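Local structure of type IV secretion system protein VirB11 (Brucella suis, 2GZA) at residues Val179-Thr184 with Asp323-Val328; Gln153-Leu158 with Arg169-Leu174. The protein is the hexameric ATPase of a type IV secretion system, binding and hydrolysing ATP, and belongs to a secretion apparatus linked to virulence. All blocks are in the same frame, centred on the assembly; numbering follows the deposited sequence.

Contact 1 of 2, residues Val179-Thr184 with Asp323-Val328; sequences VVAGET and DVVVHV
Val179 opens the pairing with its backbone: its N donates to Val324 O at 2.9 Å, and its O then accepts from Val326 N. This is the ladder of two neighbouring parallel strands, with Val179-Gly182 running beside Val324-Val328 and their short axes turned 27° from each other. The side chain of Val179 lies on the sheet face that also carries Val325, Ala181 and His327. Val180 turns to the other face and reaches diagonally, its CG1 4.3 Å from Val328 CG2; its backbone also bonds to Thr282 and Cys284 on strand 281-285. Ala181 is gripped twice, N to Val326 O and O to Val328 N, the latter at 2.7 Å. The small CB of Ala181 rests 4.0 Å from Val325 CG1, the methyl that stands anti to the backbone N (chi1 179°). Gly182 ends the strand and begins the predicted ATP-binding loop, the Walker A motif or P-loop. The His327 ring, with CG anti to its backbone N (chi1 178°), reaches this turn and brings CE1 to 3.6 Å from Gly182 CA. Beyond it Glu183 swings its carboxylate away from the partner strand and packs on Gly276 of a neighbouring subunit, and its O takes a hydrogen bond from Ser186 OG within the loop. Helix 289-300 covers the Val179, Ala181 and Val325 face through Thr292 and Phe293, whereas helix 188-196, which follows the P-loop, packs on Val180 and Val328; strands 281-285 and 339-345 flank the pair in the sheet.

Contact 2 of 2, residues Gln153-Leu158 with Arg169-Leu174; sequences QELLAL and RRAVQL
Glu154 and Arg170 bridge two antiparallel helices, successive in the chain as a helical hairpin, whose short axes pass 10.4 Å apart at 162°. The close packing is apolar and centres on Leu155. Leu155 CD2 lies 3.7 Å from Ala171 N and also reaches Arg170 CB, while the Leu155 and Leu174 side chains slide past each other in opposite directions, Leu155 CD1 3.9 Å from Leu174 CD2. Phe167, Arg176 and Tyr345 also touch Leu155, which is buried. Leu158 CD1 comes across the Arg170 chain at about a right angle, meeting CG at 3.8 Å.

The partly exposed side is carried by a charged pair. Here Glu154, with CG anti to its backbone N (chi1 176°) and the chain extended beyond, stretches across to an arginine that bends at chi2 and chi3. Leu174 CD2 lies over one face of that guanidinium, displaced toward its rim, and Leu174 also packs on His333 of a neighbouring subunit. The salt bridge is side-on and uses two nitrogens: NH2 of Arg170 gives a fairly straight bond to Glu154 OE1 at 3.1 Å, but Arg170 NE meets Glu154 OE2 at 2.8 Å from above the carboxylate plane, bent to 138° at the hydrogen.

How the contacts relate
Contact 2 closes before contact 1 opens: helix 164-173 is followed, after a short link, by strand 178-182, which ends in the predicted ATP-binding loop. The centres of the two contacts are about 17 Å apart, and their nearest atoms about 4 Å, without touching. Helix 164-173 nevertheless joins the two, since Phe167 meets both Leu155 of contact 2 and Val324 of contact 1, and Ala171 packs on Ile178 at the start of the strand. Arg176, between helix and strand, touches Leu155 and Ala171 as well. Contact 1 includes Gly182, Glu183 and Thr184 of the predicted ATP-binding site, whereas contact 2 lies away from it, at the opposite end of strand 178-182.

Contact 1 of 2, residues Val179-Thr184 with Asp323-Val328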
ATOM      1  N   VAL C 179      24.941  20.855   4.159  1.00 31.87           N
ATOM      2  CA  VAL C 179      25.085  20.046   2.951  1.00 31.80           C
ATOM      3  C   VAL C 179      25.661  20.903   1.821  1.00 31.79           C
ATOM      4  O   VAL C 179      25.065  21.896   1.420  1.00 31.71           O
ATOM      5  CB  VAL C 179      23.725  19.434   2.481  1.00 31.78           C
ATOM      6  CG1 VAL C 179      23.902  18.656   1.170  1.00 31.38           C
ATOM      7  CG2 VAL C 179      23.123  18.543   3.550  1.00 31.22           C
ATOM      8  N   VAL C 180      26.826  20.522   1.322  1.00 31.96           N
ATOM      9  CA  VAL C 180      27.425  21.203   0.178  1.00 32.31           C
ATOM     10  C   VAL C 180      26.909  20.566  -1.116  1.00 32.65           C
ATOM     11  O   VAL C 180      27.142  19.389  -1.373  1.00 32.60           O
ATOM     12  CB  VAL C 180      28.965  21.168   0.243  1.00 32.19           C
ATOM     13  CG1 VAL C 180      29.574  21.817  -0.991  1.00 32.49           C
ATOM     14  CG2 VAL C 180      29.452  21.863   1.511  1.00 32.04           C
ATOM     15  N   ALA C 181      26.183  21.339  -1.911  1.00 33.14           N
ATOM     16  CA  ALA C 181      25.579  20.813  -3.123  1.00 33.88           C
ATOM     17  C   ALA C 181      26.215  21.382  -4.377  1.00 34.47           C
ATOM     18  O   ALA C 181      26.829  22.445  -4.356  1.00 34.56           O
ATOM     19  CB  ALA C 181      24.082  21.053  -3.126  1.00 33.89           C
ATOM     20  N   GLY C 182      26.055  20.665  -5.480  1.00 35.15           N
ATOM     21  CA  GLY C 182      26.579  21.111  -6.763  1.00 36.12           C
ATOM     22  C   GLY C 182      26.627  19.980  -7.759  1.00 36.78           C
ATOM     23  O   GLY C 182      26.479  18.822  -7.387  1.00 36.71           O
ATOM     24  N   GLU C 183      26.830  20.291  -9.034  1.00 37.58           N
ATOM     25  CA  GLU C 183      27.047  19.211  -9.994  1.00 38.45           C
ATOM     26  C   GLU C 183      28.433  18.615  -9.792  1.00 38.67           C
ATOM     27  O   GLU C 183      29.266  19.177  -9.083  1.00 38.69           O
ATOM     28  CB  GLU C 183      26.822  19.641 -11.445  1.00 38.40           C
ATOM     29  CG  GLU C 183      28.025  20.258 -12.136  1.00 39.25           C
ATOM     30  CD  GLU C 183      27.731  20.669 -13.578  1.00 39.91           C
ATOM     31  OE1 GLU C 183      26.663  20.297 -14.110  1.00 39.91           O
ATOM     32  OE2 GLU C 183      28.575  21.368 -14.179  1.00 40.27           O
ATOM     33  N   THR C 184      28.678  17.460 -10.392  1.00 39.16           N
ATOM     34  CA  THR C 184      29.985  16.828 -10.257  1.00 39.49           C
ATOM     35  C   THR C 184      31.077  17.691 -10.875  1.00 39.56           C
ATOM     36  O   THR C 184      30.925  18.252 -11.969  1.00 39.65           O
ATOM     37  CB  THR C 184      30.049  15.414 -10.865  1.00 39.57           C
ATOM     38  OG1 THR C 184      28.867  14.693 -10.528  1.00 40.68           O
ATOM     39  CG2 THR C 184      31.259  14.647 -10.324  1.00 39.42           C
ATOM     40  N   ASP C 323      20.175  22.010   8.158  1.00 33.17           N
ATOM     41  CA  ASP C 323      20.053  23.431   8.460  1.00 33.15           C
ATOM     42  C   ASP C 323      20.386  24.298   7.254  1.00 33.31           C
ATOM     43  O   ASP C 323      19.646  25.230   6.930  1.00 33.32           O
ATOM     44  CB  ASP C 323      20.942  23.812   9.641  1.00 33.15           C
ATOM     45  CG  ASP C 323      20.495  23.168  10.931  1.00 33.50           C
ATOM     46  OD1 ASP C 323      19.301  23.307  11.270  1.00 33.29           O
ATOM     47  OD2 ASP C 323      21.339  22.523  11.601  1.00 33.50           O
ATOM     48  N   VAL C 324      21.501  23.996   6.595  1.00 33.18           N
ATOM     49  CA  VAL C 324      21.988  24.816   5.498  1.00 32.99           C
ATOM     50  C   VAL C 324      22.322  23.950   4.288  1.00 33.28           C
ATOM     51  O   VAL C 324      22.885  22.870   4.425  1.00 33.36           O
ATOM     52  CB  VAL C 324      23.235  25.646   5.918  1.00 33.01           C
ATOM     53  CG1 VAL C 324      23.747  26.495   4.763  1.00 32.43           C
ATOM     54  CG2 VAL C 324      22.926  26.528   7.122  1.00 32.28           C
ATOM     55  N   VAL C 325      21.948  24.422   3.104  1.00 33.49           N
ATOM     56  CA  VAL C 325      22.398  23.825   1.851  1.00 33.77           C
ATOM     57  C   VAL C 325      23.121  24.899   1.040  1.00 34.31           C
ATOM     58  O   VAL C 325      22.528  25.923   0.690  1.00 34.31           O
ATOM     59  CB  VAL C 325      21.227  23.239   0.996  1.00 33.86           C
ATOM     60  CG1 VAL C 325      21.750  22.650  -0.321  1.00 33.20           C
ATOM     61  CG2 VAL C 325      20.447  22.188   1.766  1.00 33.62           C
ATOM     62  N   VAL C 326      24.399  24.668   0.757  1.00 34.79           N
ATOM     63  CA  VAL C 326      25.184  25.578  -0.075  1.00 35.44           C
ATOM     64  C   VAL C 326      25.359  24.967  -1.451  1.00 35.97           C
ATOM     65  O   VAL C 326      25.923  23.886  -1.578  1.00 35.87           O
ATOM     66  CB  VAL C 326      26.593  25.827   0.494  1.00 35.59           C
ATOM     67  CG1 VAL C 326      27.190  27.095  -0.118  1.00 35.29           C
ATOM     68  CG2 VAL C 326      26.571  25.907   2.013  1.00 35.61           C
ATOM     69  N   HIS C 327      24.873  25.650  -2.481  1.00 36.87           N
ATOM     70  CA  HIS C 327      24.993  25.134  -3.841  1.00 37.94           C
ATOM     71  C   HIS C 327      26.119  25.805  -4.600  1.00 38.70           C
ATOM     72  O   HIS C 327      26.179  27.022  -4.676  1.00 38.78           O
ATOM     73  CB  HIS C 327      23.683  25.264  -4.613  1.00 38.00           C
ATOM     74  CG  HIS C 327      23.774  24.796  -6.035  1.00 38.60           C
ATOM     75  ND1 HIS C 327      23.933  23.471  -6.371  1.00 39.29           N
ATOM     76  CD2 HIS C 327      23.742  25.477  -7.206  1.00 39.21           C
ATOM     77  CE1 HIS C 327      23.990  23.357  -7.688  1.00 39.24           C
ATOM     78  NE2 HIS C 327      23.876  24.559  -8.219  1.00 39.12           N
ATOM     79  N   VAL C 328      27.010  24.995  -5.158  1.00 39.95           N
ATOM     80  CA  VAL C 328      28.115  25.500  -5.972  1.00 41.23           C
ATOM     81  C   VAL C 328      27.847  25.282  -7.456  1.00 42.28           C
ATOM     82  O   VAL C 328      27.388  24.215  -7.864  1.00 42.46           O
ATOM     83  CB  VAL C 328      29.461  24.829  -5.632  1.00 41.12           C
ATOM     84  CG1 VAL C 328      30.600  25.582  -6.305  1.00 41.49           C
ATOM     85  CG2 VAL C 328      29.690  24.781  -4.141  1.00 40.80           C
TER

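Contact 2 of 2, residues Gln153-Leu158 with Arg169-Leu174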
ATOM      1  N   GLN C 153      18.788  33.970  14.534  1.00 47.99           N
ATOM      2  CA  GLN C 153      18.486  35.303  14.032  1.00 46.84           C
ATOM      3  C   GLN C 153      19.773  36.024  13.639  1.00 46.10           C
ATOM      4  O   GLN C 153      19.756  36.866  12.743  1.00 45.79           O
ATOM      5  CB  GLN C 153      17.721  36.134  15.070  1.00 46.89           C
ATOM      6  CG  GLN C 153      16.352  35.583  15.487  1.00 46.82           C
ATOM      7  CD  GLN C 153      15.236  35.865  14.487  1.00 46.87           C
ATOM      8  OE1 GLN C 153      15.486  36.318  13.366  1.00 46.57           O
ATOM      9  NE2 GLN C 153      13.967  35.622  14.809  1.00 46.98           N
ATOM     10  N   GLU C 154      20.878  35.700  14.315  1.00 45.31           N
ATOM     11  CA  GLU C 154      22.196  36.190  13.908  1.00 44.51           C
ATOM     12  C   GLU C 154      22.567  35.642  12.531  1.00 44.00           C
ATOM     13  O   GLU C 154      22.992  36.391  11.654  1.00 43.85           O
ATOM     14  CB  GLU C 154      23.269  35.831  14.930  1.00 44.48           C
ATOM     15  CG  GLU C 154      24.662  36.245  14.488  1.00 44.33           C
ATOM     16  CD  GLU C 154      25.745  35.774  15.422  1.00 44.50           C
ATOM     17  OE1 GLU C 154      25.422  35.266  16.519  1.00 44.72           O
ATOM     18  OE2 GLU C 154      26.926  35.922  15.059  1.00 44.60           O
ATOM     19  N   LEU C 155      22.398  34.336  12.353  1.00 43.37           N
ATOM     20  CA  LEU C 155      22.625  33.690  11.066  1.00 42.76           C
ATOM     21  C   LEU C 155      21.711  34.233   9.978  1.00 42.55           C
ATOM     22  O   LEU C 155      22.153  34.501   8.859  1.00 42.38           O
ATOM     23  CB  LEU C 155      22.439  32.183  11.188  1.00 42.58           C
ATOM     24  CG  LEU C 155      23.664  31.411  11.643  1.00 42.19           C
ATOM     25  CD1 LEU C 155      23.298  29.983  11.980  1.00 41.46           C
ATOM     26  CD2 LEU C 155      24.745  31.477  10.578  1.00 42.15           C
ATOM     27  N   LEU C 156      20.440  34.398  10.320  1.00 42.32           N
ATOM     28  CA  LEU C 156      19.436  34.878   9.385  1.00 42.19           C
ATOM     29  C   LEU C 156      19.719  36.305   8.935  1.00 42.21           C
ATOM     30  O   LEU C 156      19.480  36.647   7.780  1.00 42.38           O
ATOM     31  CB  LEU C 156      18.042  34.757  10.000  1.00 42.21           C
ATOM     32  CG  LEU C 156      16.798  34.609   9.114  1.00 42.31           C
ATOM     33  CD1 LEU C 156      17.015  33.688   7.911  1.00 42.56           C
ATOM     34  CD2 LEU C 156      15.639  34.103   9.957  1.00 41.91           C
ATOM     35  N   ALA C 157      20.243  37.127   9.842  1.00 42.21           N
ATOM     36  CA  ALA C 157      20.639  38.497   9.504  1.00 42.19           C
ATOM     37  C   ALA C 157      21.838  38.535   8.558  1.00 42.14           C
ATOM     38  O   ALA C 157      21.848  39.317   7.606  1.00 41.99           O
ATOM     39  CB  ALA C 157      20.919  39.312  10.771  1.00 42.22           C
ATOM     40  N   LEU C 158      22.838  37.691   8.823  1.00 42.18           N
ATOM     41  CA  LEU C 158      24.026  37.588   7.970  1.00 42.15           C
ATOM     42  C   LEU C 158      23.672  37.174   6.546  1.00 42.31           C
ATOM     43  O   LEU C 158      24.220  37.720   5.584  1.00 42.34           O
ATOM     44  CB  LEU C 158      25.051  36.619   8.564  1.00 42.00           C
ATOM     45  CG  LEU C 158      25.943  37.144   9.692  1.00 41.75           C
ATOM     46  CD1 LEU C 158      26.618  35.992  10.417  1.00 41.15           C
ATOM     47  CD2 LEU C 158      26.975  38.133   9.170  1.00 41.19           C
ATOM     48  N   ARG C 169      30.972  30.626   8.024  1.00 36.09           N
ATOM     49  CA  ARG C 169      31.843  30.497   9.195  1.00 36.31           C
ATOM     50  C   ARG C 169      31.030  30.349  10.482  1.00 36.19           C
ATOM     51  O   ARG C 169      31.293  29.454  11.293  1.00 36.27           O
ATOM     52  CB  ARG C 169      32.801  31.682   9.328  1.00 36.39           C
ATOM     53  CG  ARG C 169      33.599  31.655  10.643  1.00 37.13           C
ATOM     54  CD  ARG C 169      34.578  32.800  10.778  1.00 38.00           C
ATOM     55  NE  ARG C 169      35.774  32.571   9.982  1.00 39.94           N
ATOM     56  CZ  ARG C 169      36.132  33.297   8.927  1.00 41.19           C
ATOM     57  NH1 ARG C 169      35.397  34.332   8.529  1.00 41.60           N
ATOM     58  NH2 ARG C 169      37.243  32.992   8.275  1.00 42.12           N
ATOM     59  N   ARG C 170      30.043  31.219  10.661  1.00 35.95           N
ATOM     60  CA  ARG C 170      29.190  31.162  11.842  1.00 36.02           C
ATOM     61  C   ARG C 170      28.389  29.871  11.916  1.00 35.94           C
ATOM     62  O   ARG C 170      28.281  29.274  12.988  1.00 36.16           O
ATOM     63  CB  ARG C 170      28.263  32.378  11.930  1.00 36.06           C
ATOM     64  CG  ARG C 170      28.943  33.666  12.415  1.00 36.32           C
ATOM     65  CD  ARG C 170      29.540  33.525  13.819  1.00 36.67           C
ATOM     66  NE  ARG C 170      28.531  33.576  14.875  1.00 36.56           N
ATOM     67  CZ  ARG C 170      28.643  32.998  16.072  1.00 35.75           C
ATOM     68  NH1 ARG C 170      29.722  32.294  16.390  1.00 35.02           N
ATOM     69  NH2 ARG C 170      27.662  33.117  16.951  1.00 35.25           N
ATOM     70  N   ALA C 171      27.847  29.439  10.777  1.00 35.74           N
ATOM     71  CA  ALA C 171      27.066  28.202  10.705  1.00 35.53           C
ATOM     72  C   ALA C 171      27.849  26.992  11.204  1.00 35.39           C
ATOM     73  O   ALA C 171      27.302  26.170  11.934  1.00 35.26           O
ATOM     74  CB  ALA C 171      26.549  27.970   9.293  1.00 35.41           C
ATOM     75  N   VAL C 172      29.125  26.909  10.822  1.00 35.38           N
ATOM     76  CA  VAL C 172      30.018  25.839  11.275  1.00 35.43           C
ATOM     77  C   VAL C 172      30.309  25.967  12.771  1.00 35.62           C
ATOM     78  O   VAL C 172      30.340  24.969  13.490  1.00 35.57           O
ATOM     79  CB  VAL C 172      31.352  25.807  10.484  1.00 35.35           C
ATOM     80  CG1 VAL C 172      32.248  24.707  11.005  1.00 35.05           C
ATOM     81  CG2 VAL C 172      31.106  25.614   8.985  1.00 35.05           C
ATOM     82  N   GLN C 173      30.513  27.198  13.227  1.00 36.02           N
ATOM     83  CA  GLN C 173      30.816  27.483  14.635  1.00 36.39           C
ATOM     84  C   GLN C 173      29.611  27.190  15.501  1.00 36.44           C
ATOM     85  O   GLN C 173      29.742  26.712  16.625  1.00 36.56           O
ATOM     86  CB  GLN C 173      31.231  28.939  14.811  1.00 36.23           C
ATOM     87  CG  GLN C 173      32.594  29.259  14.231  1.00 36.69           C
ATOM     88  CD  GLN C 173      32.948  30.734  14.288  1.00 37.35           C
ATOM     89  OE1 GLN C 173      34.103  31.105  14.086  1.00 38.06           O
ATOM     90  NE2 GLN C 173      31.962  31.579  14.561  1.00 37.34           N
ATOM     91  N   LEU C 174      28.439  27.475  14.945  1.00 36.65           N
ATOM     92  CA  LEU C 174      27.157  27.231  15.592  1.00 36.94           C
ATOM     93  C   LEU C 174      26.633  25.818  15.333  1.00 37.18           C
ATOM     94  O   LEU C 174      25.471  25.516  15.614  1.00 37.07           O
ATOM     95  CB  LEU C 174      26.131  28.268  15.124  1.00 36.75           C
ATOM     96  CG  LEU C 174      25.844  29.519  15.966  1.00 36.98           C
ATOM     97  CD1 LEU C 174      26.921  29.811  17.009  1.00 37.05           C
ATOM     98  CD2 LEU C 174      25.625  30.727  15.056  1.00 36.92           C
TER